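Long-range contacts in geranyltranstransferase (Marinomonas sp. MED121, PDB 4F62), which probably catalyses chain elongation of isoprenoid diphosphates, as a putative farnesyl-diphosphate synthase of the polyprenyl transferase family: residues S76-L87 and A111-A122; N151-D160 and Q175-L184. All coordinates share one frame; numbering follows the deposited sequence.

Interaction 1. Residues S76-L87 and A111-A122; sequences SIHAYSLIHDDL and AILAGDALQTFA
L118 drops into the groove between S76, A79, Y80 and I83 as a knob into a hole. Its CB rests on Y80 CB at 3.6 Å, while further out CD1 meets I83 CD1, also at 3.6 Å, the two side chains crossing at about a right angle. Y80 fills the next position. Its CB lies 3.2 Å from G115 O, and the ring turns so that Q119 CB sits over one face, a CH-pi contact with 4.1 Å from CB to the ring centroid. Chi1 of Y80 is 117°, well off a staggered value, and this lays the ring alongside the extended Q119 chain with its plane 17° from that amide. Y80 CD1 in turn lies over one face of the H84 ring, offset toward its rim. The Q119 amide bonds across the dimer, OE1 to OG1 of T120 of the second subunit, NE2 to O of D116 of that same subunit. With an alanine at Y80 the ring is gone, and Q119 CB and that face of H84 would probably lose the surface they lie against. At the other end, S76 CB packs on L118 O at 3.6 Å, and its OG, hydrogen-bonded to A72 O, passes 3.4 Å from F121 CD2. H84 supplies the polar tie: NE2 donates to I112 O at 2.9 Å, nearly straight at 166° and on a lone pair in the carbonyl plane. With ND1 bonded to D116 OD2 of the second subunit, both ring nitrogens are held and the ring's rotation is fixed. The helix axes come within 8.0 Å, G115 lying where the backbones are closest. This is nearly antiparallel packing in the all-helical isoprenoid synthase fold, at the end of helix 65-86 that carries D85 and D86, which with D91 match the family's first aspartate-rich motif.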
loop_
_atom_site.group_PDB
_atom_site.type_symbol
_atom_site.label_atom_id
_atom_site.label_comp_id
_atom_site.label_asym_id
_atom_site.label_seq_id
_atom_site.Cartn_x
_atom_site.Cartn_y
_atom_site.Cartn_z
ATOM N N SER A 76 -6.992 8.261 2.430
ATOM C CA SER A 76 -5.880 7.660 3.177
ATOM C C SER A 76 -4.574 7.755 2.416
ATOM O O SER A 76 -3.529 8.042 3.004
ATOM C CB SER A 76 -6.156 6.194 3.555
ATOM O OG SER A 76 -7.233 6.145 4.477
ATOM N N ILE A 77 -4.632 7.498 1.114
ATOM C CA ILE A 77 -3.466 7.678 0.263
ATOM C C ILE A 77 -2.992 9.140 0.323
ATOM O O ILE A 77 -1.809 9.412 0.559
ATOM C CB ILE A 77 -3.753 7.272 -1.196
ATOM C CG1 ILE A 77 -3.952 5.752 -1.272
ATOM C CG2 ILE A 77 -2.592 7.683 -2.099
ATOM C CD1 ILE A 77 -2.714 4.944 -0.805
ATOM N N HIS A 78 -3.925 10.068 0.133
ATOM C CA HIS A 78 -3.619 11.491 0.155
ATOM C C HIS A 78 -2.979 11.868 1.494
ATOM O O HIS A 78 -1.940 12.549 1.533
ATOM C CB HIS A 78 -4.899 12.298 -0.095
ATOM C CG HIS A 78 -4.706 13.781 -0.020
ATOM N ND1 HIS A 78 -3.797 14.456 -0.808
ATOM C CD2 HIS A 78 -5.305 14.714 0.751
ATOM C CE1 HIS A 78 -3.843 15.746 -0.522
ATOM N NE2 HIS A 78 -4.757 15.931 0.422
ATOM N N ALA A 79 -3.572 11.395 2.588
ATOM C CA ALA A 79 -3.058 11.718 3.923
ATOM C C ALA A 79 -1.655 11.155 4.143
ATOM O O ALA A 79 -0.793 11.829 4.710
ATOM C CB ALA A 79 -4.018 11.230 5.028
ATOM N N TYR A 80 -1.425 9.923 3.700
ATOM C CA TYR A 80 -0.092 9.342 3.814
ATOM C C TYR A 80 0.915 10.174 3.040
ATOM O O TYR A 80 2.005 10.481 3.550
ATOM C CB TYR A 80 -0.084 7.857 3.399
ATOM C CG TYR A 80 0.768 7.472 2.194
ATOM C CD1 TYR A 80 2.163 7.530 2.230
ATOM C CD2 TYR A 80 0.169 6.987 1.035
ATOM C CE1 TYR A 80 2.926 7.160 1.123
ATOM C CE2 TYR A 80 0.922 6.609 -0.066
ATOM C CZ TYR A 80 2.295 6.697 -0.020
ATOM O OH TYR A 80 3.030 6.318 -1.127
ATOM N N SER A 81 0.555 10.555 1.817
ATOM C CA SER A 81 1.487 11.321 0.989
ATOM C C SER A 81 1.876 12.660 1.617
ATOM O O SER A 81 3.006 13.111 1.444
ATOM C CB SER A 81 0.917 11.559 -0.407
ATOM O OG SER A 81 -0.075 12.562 -0.376
ATOM N N LEU A 82 0.945 13.292 2.334
ATOM C CA LEU A 82 1.231 14.561 3.009
ATOM C C LEU A 82 2.218 14.388 4.168
ATOM O O LEU A 82 3.106 15.219 4.364
ATOM C CB LEU A 82 -0.065 15.213 3.515
ATOM C CG LEU A 82 -1.076 15.638 2.442
ATOM C CD1 LEU A 82 -2.367 16.177 3.068
ATOM C CD2 LEU A 82 -0.455 16.689 1.530
ATOM N N ILE A 83 2.059 13.317 4.942
ATOM C CA ILE A 83 2.958 13.056 6.062
ATOM C C ILE A 83 4.374 12.856 5.550
ATOM O O ILE A 83 5.323 13.500 6.007
ATOM C CB ILE A 83 2.551 11.776 6.826
ATOM C CG1 ILE A 83 1.157 11.930 7.434
ATOM C CG2 ILE A 83 3.547 11.479 7.931
ATOM C CD1 ILE A 83 0.679 10.652 8.110
ATOM N N HIS A 84 4.516 11.952 4.591
ATOM C CA HIS A 84 5.831 11.661 4.033
ATOM C C HIS A 84 6.399 12.877 3.309
ATOM O O HIS A 84 7.608 13.037 3.209
ATOM C CB HIS A 84 5.773 10.449 3.106
ATOM C CG HIS A 84 5.745 9.150 3.852
ATOM N ND1 HIS A 84 5.904 7.929 3.206
ATOM C CD2 HIS A 84 5.597 8.861 5.154
ATOM C CE1 HIS A 84 5.840 6.957 4.098
ATOM N NE2 HIS A 84 5.654 7.502 5.302
ATOM N N ASP A 85 5.528 13.747 2.825
ATOM C CA ASP A 85 5.996 14.932 2.131
ATOM C C ASP A 85 6.521 16.003 3.096
ATOM O O ASP A 85 7.359 16.824 2.714
ATOM C CB ASP A 85 4.889 15.502 1.247
ATOM C CG ASP A 85 5.434 16.284 0.069
ATOM O OD1 ASP A 85 6.254 15.719 -0.691
ATOM O OD2 ASP A 85 5.053 17.464 -0.088
ATOM N N ASP A 86 6.035 15.995 4.339
ATOM C CA ASP A 86 6.476 16.970 5.345
ATOM C C ASP A 86 7.802 16.558 5.978
ATOM O O ASP A 86 8.413 17.338 6.702
ATOM C CB ASP A 86 5.424 17.148 6.449
ATOM C CG ASP A 86 4.148 17.804 5.951
ATOM O OD1 ASP A 86 4.237 18.720 5.107
ATOM O OD2 ASP A 86 3.055 17.400 6.407
ATOM N N LEU A 87 8.231 15.325 5.718
ATOM C CA LEU A 87 9.491 14.822 6.255
ATOM C C LEU A 87 10.658 15.708 5.808
ATOM O O LEU A 87 10.744 16.074 4.638
ATOM C CB LEU A 87 9.725 13.374 5.822
ATOM C CG LEU A 87 8.846 12.346 6.542
ATOM C CD1 LEU A 87 9.067 10.947 6.001
ATOM C CD2 LEU A 87 9.137 12.390 8.035
ATOM N N ALA A 111 6.128 9.418 12.139
ATOM C CA ALA A 111 5.508 9.922 10.919
ATOM C C ALA A 111 5.740 8.976 9.743
ATOM O O ALA A 111 4.838 8.738 8.934
ATOM C CB ALA A 111 6.024 11.326 10.596
ATOM N N ILE A 112 6.950 8.437 9.641
ATOM C CA ILE A 112 7.253 7.497 8.568
ATOM C C ILE A 112 6.342 6.265 8.640
ATOM O O ILE A 112 5.782 5.834 7.627
ATOM C CB ILE A 112 8.725 7.034 8.620
ATOM C CG1 ILE A 112 9.659 8.188 8.254
ATOM C CG2 ILE A 112 8.957 5.847 7.672
ATOM C CD1 ILE A 112 11.129 7.903 8.560
ATOM N N LEU A 113 6.194 5.703 9.838
ATOM C CA LEU A 113 5.386 4.491 10.011
ATOM C C LEU A 113 3.893 4.783 9.826
ATOM O O LEU A 113 3.167 3.968 9.253
ATOM C CB LEU A 113 5.636 3.854 11.385
ATOM C CG LEU A 113 7.050 3.341 11.660
ATOM C CD1 LEU A 113 7.157 2.714 13.062
ATOM C CD2 LEU A 113 7.485 2.355 10.578
ATOM N N ALA A 114 3.436 5.949 10.292
ATOM C CA ALA A 114 2.031 6.326 10.127
ATOM C C ALA A 114 1.684 6.474 8.653
ATOM O O ALA A 114 0.595 6.098 8.222
ATOM C CB ALA A 114 1.707 7.622 10.882
ATOM N N GLY A 115 2.607 7.036 7.880
ATOM C CA GLY A 115 2.407 7.144 6.448
ATOM C C GLY A 115 2.304 5.765 5.813
ATOM O O GLY A 115 1.386 5.492 5.033
ATOM N N ASP A 116 3.259 4.898 6.136
ATOM C CA ASP A 116 3.264 3.534 5.604
ATOM C C ASP A 116 1.976 2.809 5.945
ATOM O O ASP A 116 1.398 2.113 5.109
ATOM C CB ASP A 116 4.442 2.744 6.180
ATOM C CG ASP A 116 5.774 3.216 5.633
ATOM O OD1 ASP A 116 5.763 3.882 4.572
ATOM O OD2 ASP A 116 6.822 2.907 6.248
ATOM N N ALA A 117 1.525 2.977 7.179
ATOM C CA ALA A 117 0.321 2.289 7.634
ATOM C C ALA A 117 -0.924 2.868 6.975
ATOM O O ALA A 117 -1.882 2.152 6.718
ATOM C CB ALA A 117 0.204 2.372 9.147
ATOM N N LEU A 118 -0.922 4.170 6.713
ATOM C CA LEU A 118 -2.062 4.765 6.027
ATOM C C LEU A 118 -2.165 4.251 4.602
ATOM O O LEU A 118 -3.269 4.100 4.081
ATOM C CB LEU A 118 -2.006 6.295 6.047
ATOM C CG LEU A 118 -2.504 6.932 7.362
ATOM C CD1 LEU A 118 -2.115 8.407 7.435
ATOM C CD2 LEU A 118 -4.011 6.800 7.492
ATOM N N GLN A 119 -1.027 3.981 3.959
ATOM C CA GLN A 119 -1.096 3.348 2.640
ATOM C C GLN A 119 -1.721 1.950 2.730
ATOM O O GLN A 119 -2.599 1.604 1.934
ATOM C CB GLN A 119 0.264 3.275 1.906
ATOM C CG GLN A 119 0.113 2.423 0.647
ATOM C CD GLN A 119 1.298 2.440 -0.320
ATOM O OE1 GLN A 119 1.196 1.881 -1.413
ATOM N NE2 GLN A 119 2.420 3.057 0.078
ATOM N N THR A 120 -1.292 1.146 3.700
ATOM C CA THR A 120 -1.848 -0.204 3.811
ATOM C C THR A 120 -3.334 -0.125 4.158
ATOM O O THR A 120 -4.122 -0.978 3.754
ATOM C CB THR A 120 -1.157 -1.026 4.909
ATOM O OG1 THR A 120 0.260 -0.866 4.803
ATOM C CG2 THR A 120 -1.539 -2.517 4.790
ATOM N N PHE A 121 -3.716 0.885 4.933
ATOM C CA PHE A 121 -5.114 1.031 5.338
ATOM C C PHE A 121 -5.993 1.311 4.102
ATOM O O PHE A 121 -7.141 0.871 4.039
ATOM C CB PHE A 121 -5.225 2.147 6.378
ATOM C CG PHE A 121 -6.622 2.387 6.882
ATOM C CD1 PHE A 121 -7.349 1.364 7.461
ATOM C CD2 PHE A 121 -7.189 3.662 6.814
ATOM C CE1 PHE A 121 -8.637 1.582 7.948
ATOM C CE2 PHE A 121 -8.484 3.895 7.303
ATOM C CZ PHE A 121 -9.205 2.855 7.865
ATOM N N ALA A 122 -5.454 2.036 3.123
ATOM C CA ALA A 122 -6.198 2.297 1.891
ATOM C C ALA A 122 -6.589 0.984 1.232
ATOM O O ALA A 122 -7.717 0.808 0.776
ATOM C CB ALA A 122 -5.376 3.130 0.935
#

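Interaction 2. Residues N151-D160 and Q175-L184; sequences NGMITGQMID and QMHVHKTGAL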
loop_
_atom_site.group_PDB
_atom_site.type_symbol
_atom_site.label_atom_id
_atom_site.label_comp_id
_atom_site.label_asym_id
_atom_site.label_seq_id
_atom_site.Cartn_x
_atom_site.Cartn_y
_atom_site.Cartn_z
ATOM N N ASN A 151 3.274 4.526 -11.371
ATOM C CA ASN A 151 2.587 5.050 -12.552
ATOM C C ASN A 151 1.902 6.384 -12.285
ATOM O O ASN A 151 1.317 6.980 -13.188
ATOM C CB ASN A 151 1.564 4.042 -13.086
ATOM C CG ASN A 151 2.216 2.901 -13.858
ATOM O OD1 ASN A 151 2.366 1.792 -13.344
ATOM N ND2 ASN A 151 2.603 3.175 -15.102
ATOM N N GLY A 152 1.973 6.856 -11.045
ATOM C CA GLY A 152 1.205 8.026 -10.669
ATOM C C GLY A 152 1.889 8.881 -9.629
ATOM O O GLY A 152 2.987 9.400 -9.858
ATOM N N MET A 153 1.243 9.000 -8.474
ATOM C CA MET A 153 1.636 9.961 -7.443
ATOM C C MET A 153 3.122 9.967 -7.071
ATOM O O MET A 153 3.761 11.021 -7.083
ATOM C CB MET A 153 0.785 9.753 -6.183
ATOM C CG MET A 153 1.022 10.798 -5.114
ATOM S SD MET A 153 0.144 10.381 -3.596
ATOM C CE MET A 153 1.036 8.894 -3.082
ATOM N N ILE A 154 3.675 8.799 -6.748
ATOM C CA ILE A 154 5.066 8.727 -6.314
ATOM C C ILE A 154 6.044 9.133 -7.416
ATOM O O ILE A 154 7.078 9.761 -7.154
ATOM C CB ILE A 154 5.422 7.339 -5.792
ATOM C CG1 ILE A 154 4.580 7.044 -4.553
ATOM C CG2 ILE A 154 6.881 7.278 -5.395
ATOM C CD1 ILE A 154 4.742 5.638 -4.061
ATOM N N THR A 155 5.724 8.786 -8.650
ATOM C CA THR A 155 6.599 9.177 -9.743
ATOM C C THR A 155 6.564 10.697 -9.904
ATOM O O THR A 155 7.588 11.314 -10.192
ATOM C CB THR A 155 6.257 8.427 -11.034
ATOM O OG1 THR A 155 6.841 7.120 -10.958
ATOM C CG2 THR A 155 6.829 9.152 -12.249
ATOM N N GLY A 156 5.403 11.299 -9.654
ATOM C CA GLY A 156 5.276 12.752 -9.663
ATOM C C GLY A 156 6.136 13.414 -8.598
ATOM O O GLY A 156 6.793 14.419 -8.868
ATOM N N GLN A 157 6.134 12.854 -7.388
ATOM C CA GLN A 157 6.963 13.369 -6.306
ATOM C C GLN A 157 8.428 13.223 -6.662
ATOM O O GLN A 157 9.232 14.109 -6.374
ATOM C CB GLN A 157 6.674 12.637 -4.983
ATOM C CG GLN A 157 5.252 12.831 -4.445
ATOM C CD GLN A 157 4.985 11.978 -3.210
ATOM O OE1 GLN A 157 4.753 10.771 -3.315
ATOM N NE2 GLN A 157 5.039 12.599 -2.031
ATOM N N MET A 158 8.769 12.095 -7.281
ATOM C CA MET A 158 10.140 11.829 -7.697
ATOM C C MET A 158 10.572 12.886 -8.708
ATOM O O MET A 158 11.646 13.481 -8.585
ATOM C CB MET A 158 10.251 10.433 -8.319
ATOM C CG MET A 158 11.662 9.905 -8.382
ATOM S SD MET A 158 12.296 9.452 -6.745
ATOM C CE MET A 158 13.898 8.816 -7.205
ATOM N N ILE A 159 9.719 13.132 -9.698
ATOM C CA ILE A 159 10.032 14.116 -10.726
ATOM C C ILE A 159 10.208 15.486 -10.086
ATOM O O ILE A 159 11.152 16.193 -10.402
ATOM C CB ILE A 159 8.937 14.184 -11.809
ATOM C CG1 ILE A 159 8.942 12.900 -12.645
ATOM C CG2 ILE A 159 9.169 15.378 -12.734
ATOM C CD1 ILE A 159 7.679 12.750 -13.505
ATOM N N ASP A 160 9.301 15.848 -9.180
ATOM C CA ASP A 160 9.392 17.114 -8.450
ATOM C C ASP A 160 10.748 17.272 -7.752
ATOM O O ASP A 160 11.414 18.301 -7.896
ATOM C CB ASP A 160 8.261 17.233 -7.427
ATOM C CG ASP A 160 7.980 18.669 -7.041
ATOM O OD1 ASP A 160 8.767 19.567 -7.421
ATOM O OD2 ASP A 160 6.965 18.908 -6.361
ATOM N N GLN A 175 3.625 17.282 -17.166
ATOM C CA GLN A 175 3.833 15.863 -16.861
ATOM C C GLN A 175 3.985 15.613 -15.356
ATOM O O GLN A 175 3.415 14.660 -14.801
ATOM C CB GLN A 175 5.062 15.320 -17.598
ATOM C CG GLN A 175 5.397 13.860 -17.196
ATOM C CD GLN A 175 6.483 13.253 -18.061
ATOM O OE1 GLN A 175 7.665 13.578 -17.915
ATOM N NE2 GLN A 175 6.085 12.380 -18.987
ATOM N N MET A 176 4.750 16.478 -14.700
ATOM C CA MET A 176 4.985 16.358 -13.267
ATOM C C MET A 176 3.683 16.458 -12.469
ATOM O O MET A 176 3.430 15.646 -11.576
ATOM C CB MET A 176 5.971 17.437 -12.803
ATOM C CG MET A 176 6.509 17.233 -11.409
ATOM S SD MET A 176 5.463 18.010 -10.175
ATOM C CE MET A 176 6.231 19.658 -10.193
ATOM N N HIS A 177 2.862 17.457 -12.784
ATOM C CA HIS A 177 1.626 17.666 -12.037
ATOM C C HIS A 177 0.607 16.569 -12.297
ATOM O O HIS A 177 -0.122 16.163 -11.386
ATOM C CB HIS A 177 1.015 19.041 -12.335
ATOM C CG HIS A 177 1.747 20.173 -11.693
ATOM N ND1 HIS A 177 1.972 21.372 -12.316
ATOM C CD2 HIS A 177 2.324 20.281 -10.461
ATOM C CE1 HIS A 177 2.643 22.185 -11.512
ATOM N NE2 HIS A 177 2.867 21.523 -10.376
ATOM N N VAL A 178 0.541 16.113 -13.542
ATOM C CA VAL A 178 -0.392 15.053 -13.920
ATOM C C VAL A 178 -0.144 13.779 -13.105
ATOM O O VAL A 178 -1.081 13.064 -12.744
ATOM C CB VAL A 178 -0.336 14.807 -15.444
ATOM C CG1 VAL A 178 -1.027 13.524 -15.821
ATOM C CG2 VAL A 178 -0.981 15.979 -16.170
ATOM N N HIS A 179 1.119 13.518 -12.784
ATOM C CA HIS A 179 1.471 12.374 -11.939
ATOM C C HIS A 179 1.284 12.714 -10.458
ATOM O O HIS A 179 0.612 11.986 -9.717
ATOM C CB HIS A 179 2.912 11.933 -12.211
ATOM C CG HIS A 179 3.087 11.224 -13.527
ATOM N ND1 HIS A 179 3.151 11.889 -14.730
ATOM C CD2 HIS A 179 3.192 9.906 -13.816
ATOM C CE1 HIS A 179 3.304 11.014 -15.712
ATOM N NE2 HIS A 179 3.330 9.798 -15.177
ATOM N N LYS A 180 1.855 13.845 -10.038
ATOM C CA LYS A 180 1.944 14.183 -8.618
ATOM C C LYS A 180 0.592 14.437 -7.946
ATOM O O LYS A 180 0.372 14.004 -6.815
ATOM C CB LYS A 180 2.864 15.389 -8.399
ATOM C CG LYS A 180 3.148 15.656 -6.935
ATOM C CD LYS A 180 4.003 16.907 -6.737
ATOM C CE LYS A 180 4.415 17.029 -5.270
ATOM N NZ LYS A 180 5.101 18.312 -4.959
ATOM N N THR A 181 -0.302 15.145 -8.629
ATOM C CA THR A 181 -1.627 15.411 -8.069
ATOM C C THR A 181 -2.767 15.030 -9.017
ATOM O O THR A 181 -3.877 14.751 -8.567
ATOM C CB THR A 181 -1.782 16.888 -7.645
ATOM O OG1 THR A 181 -1.274 17.730 -8.684
ATOM C CG2 THR A 181 -1.008 17.169 -6.367
ATOM N N GLY A 182 -2.496 15.028 -10.321
ATOM C CA GLY A 182 -3.531 14.756 -11.308
ATOM C C GLY A 182 -4.114 13.345 -11.183
ATOM O O GLY A 182 -5.332 13.145 -11.261
ATOM N N ALA A 183 -3.242 12.362 -10.988
ATOM C CA ALA A 183 -3.648 10.954 -11.016
ATOM C C ALA A 183 -4.689 10.592 -9.945
ATOM O O ALA A 183 -5.657 9.883 -10.234
ATOM C CB ALA A 183 -2.413 10.034 -10.939
ATOM N N LEU A 184 -4.510 11.104 -8.727
ATOM C CA LEU A 184 -5.437 10.803 -7.638
ATOM C C LEU A 184 -6.763 11.516 -7.835
ATOM O O LEU A 184 -7.816 11.013 -7.427
ATOM C CB LEU A 184 -4.856 11.181 -6.272
ATOM C CG LEU A 184 -4.067 10.172 -5.444
ATOM C CD1 LEU A 184 -3.889 10.728 -4.035
ATOM C CD2 LEU A 184 -4.756 8.792 -5.403
#
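K180 runs out along the face of helix 153-162, crossing over G156. Its CB starts on the glycine, 3.8 Å from G156 CA, and CG then slides past Q157 N at 4.1 Å. With every torsion near 180° the chain stays straight, bringing CD and CE alongside D160 OD2 (CE to OD2 3.4 Å). NZ ends in a salt bridge with that same oxygen; the modelled 2.4 Å from NZ to OD2 is too short to trust as a length. G156 lets the backbones close in, its CA only 3.6 Å from K180 N. M176, bent at chi2 and chi3, lies beside the lysine: its CG touches I159 CG2 at 3.5 Å and its CE reaches D160 CG. On the other flank H179 CB packs against G156 CA, while ND1 donates back to Q175 O at 2.8 Å and NE2 bonds to Y27 OH of the second subunit, so the ring is pinned at both nitrogens. The two helices run antiparallel at 143°, with M153, I154 and Q157 against helix 65-86, H177, V178 and T181 against helix 201-226, and L184 against helix 134-148.

Coming from the N terminus, the chain runs along helix 65-86, passes through a connection that is partly not modelled and short helix 102-105, and returns on helix 108-126, where interaction 1 closes the loop. Helix 134-148 follows. Interaction 2 then closes a second, shorter loop, pairing helix 153-162 with helix 170-194. The two loops lie in series along the sequence, neither enclosing nor crossing the other. In space they join through side chains of helix 65-86: Y80 packs on M153 and I154, S81 on M153, and D85 on Q157. Four helices of one bundle are thus tied together, and both contacts also reach the second subunit.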